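Local coordinates for glucose-6-phosphate isomerase (Chlamydia trachomatis D/UW-3/CX, PDB 6OTU), which interconverts glucose-6-phosphate and fructose-6-phosphate, an isomerisation of sugar phosphates in glycolysis and gluconeogenesis, at the interface of chains A and B. Coordinates in Å, arbitrary orientation; residue numbers count along the deposited sequence, not the author numbering. Chains: chain A/B, Glucose-6-phosphate isomerase.

Contacts 1 and 2 show how one two-fold interface can combine a polar anchor near catalytic groups with an apolar seam farther along the interface. Their centres of C-alpha atoms lie about 42 Å apart. Helix 495-511 serves both: its first turn in chain A receives B:Gln390 in contact 1, while its last turns in chain B supply chain B's side of contact 2. Because the interface is symmetric, each helix plays both roles. Contact 1 includes A:Glu355 and, from chain B, the residue next to the active-site B:His386, which fits a family whose active site takes residues from both subunits.

Contact 1: the interface of chains A and B. Residues chain A 354-355, 358-359, 494-497; chain B 387, 390-391.
B:Gln390 reaches across to A:Gly358 and A:Gly496, and its carboxamide is read by backbone groups on two separate segments of chain A. Its CG stands anti to the backbone N (chi1 169°), and a bend at chi2 turns the amide between these segments. The tip uses both of its polar atoms. NE2 donates to the carbonyl oxygen A:Gly358 O at 3.2 Å, in a nearly straight bond (174° at the hydrogen) with the acceptor lying in the plane of the amide. OE1 accepts from A:Gly496 N at 2.7 Å, a more bent bond (132° at the hydrogen), with the donor tilted modestly from the carbonyl plane. Gripped at both ends, the amide should be fixed in rotation, with its oxygen towards the helix start and its nitrogen towards the loop.

Apolar contacts flank the stem and tip of B:Gln390 and continue onto B:Ser391. The side chain of A:Glu355, the catalytic proton donor, crosses that of B:Gln390 at about a right angle, and its aliphatic stem does the touching, with CG 3.6 Å from B:Gln390 CB. The same CG also comes up to the carbonyl of B:Ser387. A:Lys359 likewise crosses at about a right angle and sets its CE 3.8 Å from B:Gln390 CD. Beside them, B:Ser391 CB rests 3.9 Å from A:Gly358 CA, and the methyl A:Met354 CE touches that same CB at 4.0 Å. Thus B:Gln390 and B:Ser387 form packing neighbours of a catalytic side chain, which ties the partner subunit to the surroundings of the substrate pocket.

In the fold, the site gathers the end of helix 345-357 with the loop after it and the N-terminal turn of helix 495-511 from chain A, against the start of the short helix 389-394 and the preceding loop from chain B.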
loop_
_atom_site.group_PDB
_atom_site.type_symbol
_atom_site.label_atom_id
_atom_site.label_comp_id
_atom_site.label_asym_id
_atom_site.label_seq_id
_atom_site.Cartn_x
_atom_site.Cartn_y
_atom_site.Cartn_z
ATOM N N MET A 354 7.320 -5.628 -9.274
ATOM C CA MET A 354 7.791 -4.392 -9.902
ATOM C C MET A 354 9.313 -4.315 -9.952
ATOM O O MET A 354 9.877 -3.754 -10.901
ATOM C CB MET A 354 7.227 -3.176 -9.172
ATOM C CG MET A 354 5.702 -3.122 -9.233
ATOM S SD MET A 354 5.012 -1.631 -8.513
ATOM C CE MET A 354 5.486 -0.434 -9.741
ATOM N N GLU A 355 10.004 -4.826 -8.932
ATOM C CA GLU A 355 11.463 -4.831 -9.008
ATOM C C GLU A 355 11.966 -5.852 -10.031
ATOM O O GLU A 355 12.961 -5.604 -10.728
ATOM C CB GLU A 355 12.069 -5.101 -7.633
ATOM C CG GLU A 355 13.450 -4.521 -7.473
ATOM C CD GLU A 355 14.168 -5.091 -6.297
ATOM O OE1 GLU A 355 15.357 -4.779 -6.142
ATOM O OE2 GLU A 355 13.551 -5.857 -5.528
ATOM N N GLY A 358 10.110 -4.493 -13.666
ATOM C CA GLY A 358 10.150 -3.088 -14.026
ATOM C C GLY A 358 11.346 -2.782 -14.902
ATOM O O GLY A 358 12.282 -2.106 -14.475
ATOM N N LYS A 359 11.330 -3.290 -16.131
ATOM C CA LYS A 359 12.491 -3.261 -17.009
ATOM C C LYS A 359 12.068 -2.772 -18.381
ATOM O O LYS A 359 10.893 -2.857 -18.751
ATOM C CB LYS A 359 13.132 -4.643 -17.135
ATOM C CG LYS A 359 13.444 -5.301 -15.803
ATOM C CD LYS A 359 14.643 -4.619 -15.136
ATOM C CE LYS A 359 14.812 -5.079 -13.700
ATOM N NZ LYS A 359 15.019 -6.542 -13.617
ATOM N N GLN A 494 18.620 -5.717 -10.867
ATOM C CA GLN A 494 17.938 -4.530 -10.362
ATOM C C GLN A 494 18.863 -3.320 -10.424
ATOM O O GLN A 494 19.247 -2.753 -9.398
ATOM C CB GLN A 494 17.405 -4.777 -8.942
ATOM C CG GLN A 494 18.413 -5.273 -7.900
ATOM C CD GLN A 494 18.790 -6.733 -8.031
ATOM O OE1 GLN A 494 17.936 -7.604 -8.190
ATOM N NE2 GLN A 494 20.093 -7.011 -7.973
ATOM N N GLU A 495 19.233 -2.918 -11.638
ATOM C CA GLU A 495 20.171 -1.813 -11.784
ATOM C C GLU A 495 19.611 -0.501 -11.241
ATOM O O GLU A 495 20.394 0.388 -10.882
ATOM C CB GLU A 495 20.568 -1.677 -13.248
ATOM C CG GLU A 495 21.493 -2.791 -13.708
ATOM C CD GLU A 495 22.806 -2.839 -12.927
ATOM O OE1 GLU A 495 23.373 -1.759 -12.614
ATOM O OE2 GLU A 495 23.260 -3.963 -12.610
ATOM N N GLY A 496 18.281 -0.359 -11.166
ATOM C CA GLY A 496 17.698 0.807 -10.513
ATOM C C GLY A 496 17.977 0.847 -9.020
ATOM O O GLY A 496 18.220 1.918 -8.454
ATOM N N VAL A 497 17.968 -0.320 -8.364
ATOM C CA VAL A 497 18.257 -0.392 -6.931
ATOM C C VAL A 497 19.754 -0.237 -6.667
ATOM O O VAL A 497 20.156 0.391 -5.681
ATOM C CB VAL A 497 17.712 -1.702 -6.345
ATOM C CG1 VAL A 497 18.121 -1.835 -4.869
ATOM C CG2 VAL A 497 16.198 -1.761 -6.495
ATOM N N SER B 387 13.017 -1.360 -3.691
ATOM C CA SER B 387 11.966 -2.224 -4.214
ATOM C C SER B 387 11.393 -1.661 -5.507
ATOM O O SER B 387 12.027 -1.788 -6.563
ATOM C CB SER B 387 10.869 -2.443 -3.160
ATOM O OG SER B 387 10.096 -1.283 -2.951
ATOM N N GLN B 390 12.882 0.508 -8.591
ATOM C CA GLN B 390 13.385 -0.100 -9.821
ATOM C C GLN B 390 12.518 0.266 -11.026
ATOM O O GLN B 390 13.039 0.640 -12.084
ATOM C CB GLN B 390 13.445 -1.622 -9.679
ATOM C CG GLN B 390 13.705 -2.337 -11.006
ATOM C CD GLN B 390 15.025 -1.914 -11.644
ATOM O OE1 GLN B 390 16.047 -1.827 -10.966
ATOM N NE2 GLN B 390 15.005 -1.646 -12.942
ATOM N N SER B 391 11.185 0.176 -10.880
ATOM C CA SER B 391 10.291 0.452 -12.007
ATOM C C SER B 391 10.163 1.949 -12.303
ATOM O O SER B 391 10.003 2.341 -13.467
ATOM C CB SER B 391 8.907 -0.156 -11.746
ATOM O OG SER B 391 8.125 -0.089 -12.917
#

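Contact 2: the interface of chains A and B. Residues chain A 419-420, 424-425, 428; chain B 507-508, 511.
Helix 422-439 of chain A, with the short strand 420-421 just before it, meets the C-terminal turns of helix 495-511 of chain B. B:Met511, the last residue of that helix, enters between strand and helix, whereas B:Ile507 and B:Ile508, about a turn earlier, pack against the helix. The contact is apolar: among these residues, nitrogen and oxygen atoms make no bonds between the chains.

B:Met511 is the main intruder. It points its thioether at chain A end first, although the exact placing of the methyl CE, near A:Ser420 and A:Gln424, is doubtful because the modelled approach to A:Ser420 is too short. The packing rests more securely on the sulphur SD, which lies further back along the same chain, 3.8 Å from the methyl A:Ala428 CB. The small side chain of A:Ala428 thus meets two partners, for B:Ile507 also sets its CD1 against that CB, at 3.7 Å. B:Ile507 carries CG1 between the backbone N and the carbonyl carbon (chi1 59°), and the CD1 beyond it reaches towards the helix of chain A.

A:Lys425 contributes chiefly through its hydrocarbon stem. The stem runs extended as far as CE and crosses the side chain of B:Ile508 obliquely, with CE 3.9 Å from B:Ile508 CG1. The amine end is held within its own chain, while the methylenes face B:Ile508. The final bend, at chi4 (74°), takes the terminal nitrogen A:Lys425 NZ to the hydroxyl A:Ser420 OG, to which it donates a hydrogen bond of 2.9 Å.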
loop_
_atom_site.group_PDB
_atom_site.type_symbol
_atom_site.label_atom_id
_atom_site.label_comp_id
_atom_site.label_asym_id
_atom_site.label_seq_id
_atom_site.Cartn_x
_atom_site.Cartn_y
_atom_site.Cartn_z
ATOM N N GLY A 419 -27.682 -16.154 10.976
ATOM C CA GLY A 419 -27.548 -17.404 10.256
ATOM C C GLY A 419 -26.190 -17.682 9.637
ATOM O O GLY A 419 -26.037 -18.718 8.977
ATOM N N SER A 420 -25.196 -16.809 9.812
ATOM C CA SER A 420 -23.891 -17.111 9.238
ATOM C C SER A 420 -22.767 -16.613 10.140
ATOM O O SER A 420 -22.936 -15.676 10.930
ATOM C CB SER A 420 -23.740 -16.519 7.832
ATOM O OG SER A 420 -23.706 -15.102 7.875
ATOM N N GLN A 424 -17.792 -16.674 6.942
ATOM C CA GLN A 424 -18.653 -16.794 5.766
ATOM C C GLN A 424 -18.983 -15.425 5.176
ATOM O O GLN A 424 -18.883 -15.223 3.964
ATOM C CB GLN A 424 -19.934 -17.560 6.119
ATOM C CG GLN A 424 -19.660 -18.972 6.622
ATOM C CD GLN A 424 -20.905 -19.667 7.176
ATOM O OE1 GLN A 424 -21.707 -19.078 7.908
ATOM N NE2 GLN A 424 -21.064 -20.932 6.824
ATOM N N LYS A 425 -19.372 -14.467 6.016
ATOM C CA LYS A 425 -19.624 -13.122 5.506
ATOM C C LYS A 425 -18.401 -12.557 4.783
ATOM O O LYS A 425 -18.531 -11.935 3.724
ATOM C CB LYS A 425 -20.052 -12.205 6.651
ATOM C CG LYS A 425 -21.369 -12.595 7.322
ATOM C CD LYS A 425 -21.692 -11.628 8.453
ATOM C CE LYS A 425 -23.037 -11.924 9.081
ATOM N NZ LYS A 425 -22.974 -13.133 9.931
ATOM N N ALA A 428 -18.180 -14.323 1.329
ATOM C CA ALA A 428 -19.319 -13.944 0.496
ATOM C C ALA A 428 -19.155 -12.538 -0.060
ATOM O O ALA A 428 -19.515 -12.271 -1.211
ATOM C CB ALA A 428 -20.612 -14.040 1.309
ATOM N N ILE B 507 -25.952 -10.536 0.676
ATOM C CA ILE B 507 -25.305 -11.833 0.859
ATOM C C ILE B 507 -25.617 -12.398 2.241
ATOM O O ILE B 507 -25.646 -13.624 2.427
ATOM C CB ILE B 507 -23.788 -11.734 0.607
ATOM C CG1 ILE B 507 -23.129 -10.717 1.544
ATOM C CG2 ILE B 507 -23.524 -11.394 -0.841
ATOM C CD1 ILE B 507 -22.570 -11.324 2.832
ATOM N N ILE B 508 -25.848 -11.524 3.228
ATOM C CA ILE B 508 -26.345 -11.962 4.531
ATOM C C ILE B 508 -27.705 -12.636 4.379
ATOM O O ILE B 508 -27.922 -13.759 4.857
ATOM C CB ILE B 508 -26.412 -10.772 5.509
ATOM C CG1 ILE B 508 -25.024 -10.474 6.087
ATOM C CG2 ILE B 508 -27.431 -11.041 6.602
ATOM C CD1 ILE B 508 -24.911 -9.122 6.700
ATOM N N MET B 511 -27.578 -16.053 2.785
ATOM C CA MET B 511 -27.046 -17.099 3.649
ATOM C C MET B 511 -27.888 -17.327 4.904
ATOM O O MET B 511 -27.534 -18.181 5.728
ATOM C CB MET B 511 -25.591 -16.773 4.030
ATOM C CG MET B 511 -24.581 -17.150 2.946
ATOM S SD MET B 511 -22.889 -16.517 3.117
ATOM C CE MET B 511 -22.702 -16.275 4.885
#